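Local coordinates for protein Vlm2 (Streptomyces tsusimaensis, PDB 6ECB) that is a nonribosomal peptide synthetase linked to the depsipeptide valinomycin, whose thioesterase domain, the part described here, probably releases the finished chain through an acyl-enzyme intermediate, at residues 24-32 with 64-73. Sequence-based numbering, arbitrary orientation.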
loop_
_atom_site.group_PDB
_atom_site.type_symbol
_atom_site.label_atom_id
_atom_site.label_comp_id
_atom_site.label_asym_id
_atom_site.label_seq_id
_atom_site.Cartn_x
_atom_site.Cartn_y
_atom_site.Cartn_z
ATOM N N PRO A 24 -10.553 -16.368 -9.681
ATOM C CA PRO A 24 -9.620 -15.239 -9.526
ATOM C C PRO A 24 -8.801 -15.353 -8.253
ATOM O O PRO A 24 -9.299 -15.767 -7.208
ATOM C CB PRO A 24 -10.548 -14.019 -9.478
ATOM C CG PRO A 24 -11.812 -14.549 -8.910
ATOM C CD PRO A 24 -11.946 -15.943 -9.443
ATOM N N THR A 25 -7.534 -14.937 -8.333
ATOM C CA THR A 25 -6.694 -14.874 -7.147
ATOM C C THR A 25 -5.815 -13.644 -7.210
ATOM O O THR A 25 -5.478 -13.153 -8.292
ATOM C CB THR A 25 -5.757 -16.092 -6.983
ATOM O OG1 THR A 25 -4.969 -16.237 -8.170
ATOM C CG2 THR A 25 -6.566 -17.356 -6.724
ATOM N N ALA A 26 -5.450 -13.163 -6.032
ATOM C CA ALA A 26 -4.393 -12.182 -5.941
ATOM C C ALA A 26 -3.054 -12.864 -6.190
ATOM O O ALA A 26 -2.936 -14.091 -6.155
ATOM C CB ALA A 26 -4.410 -11.504 -4.586
ATOM N N LYS A 27 -2.041 -12.044 -6.444
ATOM C CA LYS A 27 -0.745 -12.487 -6.934
ATOM C C LYS A 27 0.306 -11.951 -5.980
ATOM O O LYS A 27 0.332 -10.752 -5.713
ATOM C CB LYS A 27 -0.538 -11.948 -8.351
ATOM C CG LYS A 27 0.811 -12.129 -8.976
ATOM C CD LYS A 27 0.788 -11.576 -10.420
ATOM C CE LYS A 27 2.182 -11.480 -11.025
ATOM N NZ LYS A 27 2.161 -11.103 -12.473
ATOM N N LEU A 28 1.174 -12.821 -5.477
ATOM C CA LEU A 28 2.281 -12.389 -4.636
ATOM C C LEU A 28 3.460 -12.004 -5.530
ATOM O O LEU A 28 3.923 -12.827 -6.328
ATOM C CB LEU A 28 2.638 -13.534 -3.699
ATOM C CG LEU A 28 3.410 -13.224 -2.439
ATOM C CD1 LEU A 28 2.648 -12.245 -1.574
ATOM C CD2 LEU A 28 3.662 -14.523 -1.698
ATOM N N VAL A 29 3.931 -10.765 -5.416
ATOM C CA VAL A 29 5.011 -10.238 -6.257
ATOM C C VAL A 29 6.224 -9.923 -5.386
ATOM O O VAL A 29 6.107 -9.199 -4.395
ATOM C CB VAL A 29 4.563 -8.969 -6.997
ATOM C CG1 VAL A 29 5.717 -8.415 -7.821
ATOM C CG2 VAL A 29 3.368 -9.278 -7.882
ATOM N N ARG A 30 7.388 -10.440 -5.769
ATOM C CA ARG A 30 8.626 -10.120 -5.064
ATOM C C ARG A 30 9.107 -8.733 -5.465
ATOM O O ARG A 30 9.266 -8.442 -6.655
ATOM C CB ARG A 30 9.685 -11.173 -5.390
ATOM C CG ARG A 30 11.008 -10.997 -4.653
ATOM C CD ARG A 30 10.880 -11.156 -3.122
ATOM N NE ARG A 30 12.186 -11.019 -2.487
ATOM C CZ ARG A 30 13.000 -12.042 -2.231
ATOM N NH1 ARG A 30 12.618 -13.285 -2.518
ATOM N NH2 ARG A 30 14.188 -11.822 -1.672
ATOM N N LEU A 31 9.354 -7.879 -4.474
ATOM C CA LEU A 31 9.713 -6.491 -4.725
ATOM C C LEU A 31 11.188 -6.200 -4.539
ATOM O O LEU A 31 11.614 -5.098 -4.894
ATOM C CB LEU A 31 8.940 -5.546 -3.813
ATOM C CG LEU A 31 7.416 -5.652 -3.910
ATOM C CD1 LEU A 31 6.728 -4.695 -2.976
ATOM C CD2 LEU A 31 7.003 -5.395 -5.354
ATOM N N ASN A 32 11.965 -7.118 -3.983
ATOM C CA ASN A 32 13.405 -6.916 -3.858
ATOM C C ASN A 32 14.201 -8.149 -4.262
ATOM O O ASN A 32 13.648 -9.238 -4.413
ATOM C CB ASN A 32 13.721 -6.491 -2.408
ATOM C CG ASN A 32 13.569 -7.622 -1.406
ATOM O OD1 ASN A 32 12.791 -8.572 -1.599
ATOM N ND2 ASN A 32 14.314 -7.521 -0.307
ATOM N N PHE A 64 15.874 -6.033 5.741
ATOM C CA PHE A 64 14.826 -7.019 5.535
ATOM C C PHE A 64 15.280 -8.053 4.521
ATOM O O PHE A 64 16.151 -7.798 3.679
ATOM C CB PHE A 64 13.523 -6.345 5.087
ATOM C CG PHE A 64 12.928 -5.479 6.140
ATOM C CD1 PHE A 64 13.384 -4.185 6.340
ATOM C CD2 PHE A 64 11.943 -5.965 6.966
ATOM C CE1 PHE A 64 12.850 -3.388 7.348
ATOM C CE2 PHE A 64 11.402 -5.182 7.966
ATOM C CZ PHE A 64 11.839 -3.894 8.158
ATOM N N GLY A 65 14.697 -9.237 4.627
ATOM C CA GLY A 65 15.007 -10.309 3.716
ATOM C C GLY A 65 14.117 -10.245 2.489
ATOM O O GLY A 65 14.428 -9.566 1.504
ATOM N N GLU A 66 13.004 -10.960 2.532
ATOM C CA GLU A 66 12.098 -11.043 1.393
ATOM C C GLU A 66 11.004 -10.003 1.546
ATOM O O GLU A 66 10.269 -10.019 2.540
ATOM C CB GLU A 66 11.472 -12.428 1.323
ATOM C CG GLU A 66 12.484 -13.535 1.116
ATOM C CD GLU A 66 11.819 -14.876 0.897
ATOM O OE1 GLU A 66 10.575 -14.962 1.017
ATOM O OE2 GLU A 66 12.544 -15.840 0.605
ATOM N N ILE A 67 10.870 -9.136 0.554
ATOM C CA ILE A 67 9.799 -8.151 0.516
ATOM C C ILE A 67 8.877 -8.508 -0.634
ATOM O O ILE A 67 9.316 -8.573 -1.788
ATOM C CB ILE A 67 10.336 -6.730 0.347
ATOM C CG1 ILE A 67 11.287 -6.404 1.497
ATOM C CG2 ILE A 67 9.191 -5.749 0.345
ATOM C CD1 ILE A 67 12.147 -5.238 1.215
ATOM N N HIS A 68 7.610 -8.722 -0.317
ATOM C CA HIS A 68 6.584 -9.022 -1.296
ATOM C C HIS A 68 5.502 -7.961 -1.239
ATOM O O HIS A 68 5.293 -7.316 -0.210
ATOM C CB HIS A 68 5.907 -10.362 -1.042
ATOM C CG HIS A 68 6.806 -11.537 -1.226
ATOM N ND1 HIS A 68 7.493 -12.124 -0.184
ATOM C CD2 HIS A 68 7.113 -12.245 -2.335
ATOM C CE1 HIS A 68 8.174 -13.158 -0.649
ATOM N NE2 HIS A 68 7.971 -13.245 -1.952
ATOM N N GLY A 69 4.778 -7.819 -2.344
ATOM C CA GLY A 69 3.493 -7.144 -2.318
ATOM C C GLY A 69 2.434 -8.048 -2.918
ATOM O O GLY A 69 2.717 -8.902 -3.757
ATOM N N VAL A 70 1.203 -7.853 -2.471
ATOM C CA VAL A 70 0.070 -8.554 -3.054
ATOM C C VAL A 70 -0.563 -7.654 -4.098
ATOM O O VAL A 70 -0.955 -6.525 -3.803
ATOM C CB VAL A 70 -0.957 -8.952 -1.997
ATOM C CG1 VAL A 70 -2.109 -9.666 -2.671
ATOM C CG2 VAL A 70 -0.314 -9.846 -0.966
ATOM N N GLU A 71 -0.671 -8.172 -5.300
ATOM C CA GLU A 71 -1.339 -7.512 -6.403
ATOM C C GLU A 71 -2.783 -8.007 -6.470
ATOM O O GLU A 71 -3.034 -9.213 -6.404
ATOM C CB GLU A 71 -0.594 -7.845 -7.684
ATOM C CG GLU A 71 -1.068 -7.149 -8.859
ATOM C CD GLU A 71 -0.162 -6.011 -9.284
ATOM O OE1 GLU A 71 0.476 -5.310 -8.453
ATOM O OE2 GLU A 71 -0.140 -5.825 -10.484
ATOM N N ALA A 72 -3.714 -7.083 -6.619
ATOM C CA ALA A 72 -5.123 -7.462 -6.683
ATOM C C ALA A 72 -5.384 -8.374 -7.879
ATOM O O ALA A 72 -4.719 -8.277 -8.913
ATOM C CB ALA A 72 -6.002 -6.218 -6.791
ATOM N N PRO A 73 -6.413 -9.233 -7.802
ATOM C CA PRO A 73 -6.813 -9.975 -8.994
ATOM C C PRO A 73 -7.294 -9.025 -10.075
ATOM O O PRO A 73 -7.813 -7.946 -9.786
ATOM C CB PRO A 73 -7.948 -10.875 -8.491
ATOM C CG PRO A 73 -8.440 -10.263 -7.286
ATOM C CD PRO A 73 -7.296 -9.499 -6.660
HETATM O O HOH W 1 10.401 -14.521 -3.426
#
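Lys-27 with Glu-71 and Val-29 with Gly-69 form antiparallel hydrogen-bonded pairs, each with two backbone bonds. They join strand 27-30 to strand 67-71. Leu-31 N to Ile-67 O, 2.8 Å, adds a fifth bond.

The Asn-32 side chain continues the pairing past the strand end. Its chi1 of 72° sets CG between the backbone N and the carbonyl carbon, and the amide faces segment 64-73. Asn-32 ND2 donates to Gly-65 O at 2.7 Å, with the acceptor nearly in the amide plane. Asn-32 OD1 takes two donors from opposite faces of that plane: Ile-67 N at 2.9 Å and Arg-30 NE at 2.7 Å. The second bond is nearly straight (170°) and helps set the orientation of the guanidinium.

Glu-66 CG lies over one face of this guanidinium, 3.6 Å from Arg-30 NH1. The carboxylate is near but forms no salt bridge. A water joins Arg-30 NH1 to His-68 NE2.

The His-68 ring is sandwiched. Arg-30 CD makes a CH-pi contact over one face, 4.1 Å from the centroid; Leu-28 CD2 covers the other near the rim. Leu-28 CD1 also touches Val-70 CG2, and Ala-26 CB meets Val-70 CG1 at 3.5 Å.

Helix 86-97 packs against Leu-28 and Val-70. On its other side strand 67-71 pairs with the parallel strand 40-44. Strand 27-30 is the antiparallel edge strand of the mixed sheet of an alpha/beta-hydrolase fold.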